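Side-chain contact in tRNA-5-methyluridine(54) 2-sulfurtransferase (Pyrococcus horikoshii, PDB 3VRH), which catalyses the ATP-dependent 2-thiolation of 5-methyluridine 54 in the T loop of tRNA, a modification that stabilises tRNAs in thermophiles: residues Cys22-His25 / Phe26-Tyr29. Sequence-based numbering, arbitrary orientation.
Sequences CEEH and FKEY. With ZN (zinc ion), chain B.
The N-cap and first turn of helix 23-40 supply two of the four ligands of the N-terminal zinc site, and along them Glu24 pairs with Lys27 while His25 runs beside Glu28. Cys22 occupies the N-cap: its SG lies 2.5 Å from the zinc and also accepts a nearly straight bond from His25 N, at 3.4 Å from SG. His25 binds the zinc through ND1, at 2.2 Å, and Cys3 and Cys6 complete the four ligands. On the side of the ring away from the metal, His25 CD2 comes within 3.4 Å of Glu28 OE1, the ring and carboxylate planes only 15° apart; the other oxygen, Glu28 OE2, forms a salt bridge with Arg32. Phe26 N closes the first backbone turn on Cys22 O at 2.8 Å. Glu24 bends at chi2 (-59°) and Lys27 at chi3 (56°), the two chains running alongside each other and bringing Lys27 NZ to the syn side of Glu24 OE2 at 2.9 Å, while the aliphatic part of Lys27 passes over Glu23 O. A methionine in place of Lys27 would probably leave the Glu24 carboxylate without its charged mate and free to turn. Phe26 and Tyr29 pack against strand 12-14. The thiolate of Cys22 thus serves both metal and helix start, and its negative charge is probably eased by the zinc and by the helix N-terminus.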
loop_
_atom_site.group_PDB
_atom_site.type_symbol
_atom_site.label_atom_id
_atom_site.label_comp_id
_atom_site.label_asym_id
_atom_site.label_seq_id
_atom_site.Cartn_x
_atom_site.Cartn_y
_atom_site.Cartn_z
ATOM N N CYS A 22 3.360 -26.557 -22.317
ATOM C CA CYS A 22 2.162 -27.072 -22.950
ATOM C C CYS A 22 1.092 -27.274 -21.875
ATOM O O CYS A 22 1.370 -27.130 -20.674
ATOM C CB CYS A 22 2.457 -28.406 -23.638
ATOM S SG CYS A 22 2.650 -29.800 -22.505
ATOM N N GLU A 23 -0.117 -27.612 -22.311
ATOM C CA GLU A 23 -1.236 -27.825 -21.405
ATOM C C GLU A 23 -0.920 -28.799 -20.281
ATOM O O GLU A 23 -1.154 -28.498 -19.118
ATOM C CB GLU A 23 -2.446 -28.339 -22.176
ATOM C CG GLU A 23 -3.252 -27.273 -22.883
ATOM C CD GLU A 23 -4.651 -27.768 -23.223
ATOM O OE1 GLU A 23 -5.245 -27.262 -24.204
ATOM O OE2 GLU A 23 -5.146 -28.670 -22.500
ATOM N N GLU A 24 -0.390 -29.972 -20.627
ATOM C CA GLU A 24 -0.206 -31.024 -19.630
ATOM C C GLU A 24 0.908 -30.698 -18.660
ATOM O O GLU A 24 0.797 -30.973 -17.465
ATOM C CB GLU A 24 0.033 -32.374 -20.298
ATOM C CG GLU A 24 -1.225 -32.956 -20.930
ATOM C CD GLU A 24 -2.345 -33.163 -19.916
ATOM O OE1 GLU A 24 -2.059 -33.656 -18.798
ATOM O OE2 GLU A 24 -3.506 -32.821 -20.232
ATOM N N HIS A 25 1.982 -30.099 -19.169
ATOM C CA HIS A 25 3.092 -29.708 -18.310
ATOM C C HIS A 25 2.758 -28.484 -17.473
ATOM O O HIS A 25 3.340 -28.294 -16.402
ATOM C CB HIS A 25 4.400 -29.509 -19.092
ATOM C CG HIS A 25 5.114 -30.790 -19.369
ATOM N ND1 HIS A 25 5.225 -31.314 -20.634
ATOM C CD2 HIS A 25 5.685 -31.694 -18.540
ATOM C CE1 HIS A 25 5.862 -32.467 -20.586
ATOM N NE2 HIS A 25 6.151 -32.726 -19.324
ATOM N N PHE A 26 1.827 -27.658 -17.954
ATOM C CA PHE A 26 1.326 -26.565 -17.129
ATOM C C PHE A 26 0.504 -27.101 -15.955
ATOM O O PHE A 26 0.678 -26.659 -14.815
ATOM C CB PHE A 26 0.471 -25.589 -17.939
ATOM C CG PHE A 26 -0.284 -24.622 -17.082
ATOM C CD1 PHE A 26 0.394 -23.655 -16.342
ATOM C CD2 PHE A 26 -1.665 -24.693 -16.985
ATOM C CE1 PHE A 26 -0.298 -22.766 -15.535
ATOM C CE2 PHE A 26 -2.367 -23.809 -16.179
ATOM C CZ PHE A 26 -1.683 -22.843 -15.450
ATOM N N LYS A 27 -0.401 -28.042 -16.248
ATOM C CA LYS A 27 -1.227 -28.676 -15.218
ATOM C C LYS A 27 -0.331 -29.223 -14.122
ATOM O O LYS A 27 -0.548 -28.970 -12.931
ATOM C CB LYS A 27 -2.086 -29.793 -15.825
ATOM C CG LYS A 27 -3.363 -29.261 -16.477
ATOM C CD LYS A 27 -3.978 -30.213 -17.513
ATOM C CE LYS A 27 -4.271 -31.593 -16.964
ATOM N NZ LYS A 27 -5.138 -32.383 -17.915
ATOM N N GLU A 28 0.698 -29.950 -14.550
ATOM C CA GLU A 28 1.682 -30.537 -13.647
ATOM C C GLU A 28 2.412 -29.480 -12.823
ATOM O O GLU A 28 2.532 -29.606 -11.599
ATOM C CB GLU A 28 2.677 -31.383 -14.449
ATOM C CG GLU A 28 3.813 -31.949 -13.618
ATOM C CD GLU A 28 4.659 -32.986 -14.370
ATOM O OE1 GLU A 28 4.554 -33.085 -15.615
ATOM O OE2 GLU A 28 5.433 -33.707 -13.701
ATOM N N TYR A 29 2.892 -28.430 -13.486
ATOM C CA TYR A 29 3.517 -27.319 -12.767
ATOM C C TYR A 29 2.563 -26.743 -11.712
ATOM O O TYR A 29 2.953 -26.487 -10.562
ATOM C CB TYR A 29 3.979 -26.241 -13.756
ATOM C CG TYR A 29 4.056 -24.835 -13.198
ATOM C CD1 TYR A 29 2.943 -23.999 -13.236
ATOM C CD2 TYR A 29 5.239 -24.335 -12.656
ATOM C CE1 TYR A 29 2.992 -22.717 -12.730
ATOM C CE2 TYR A 29 5.308 -23.039 -12.147
ATOM C CZ TYR A 29 4.176 -22.233 -12.192
ATOM O OH TYR A 29 4.191 -20.947 -11.697
HETATM ZN ZN ZN B . 5.140 -30.212 -22.567
#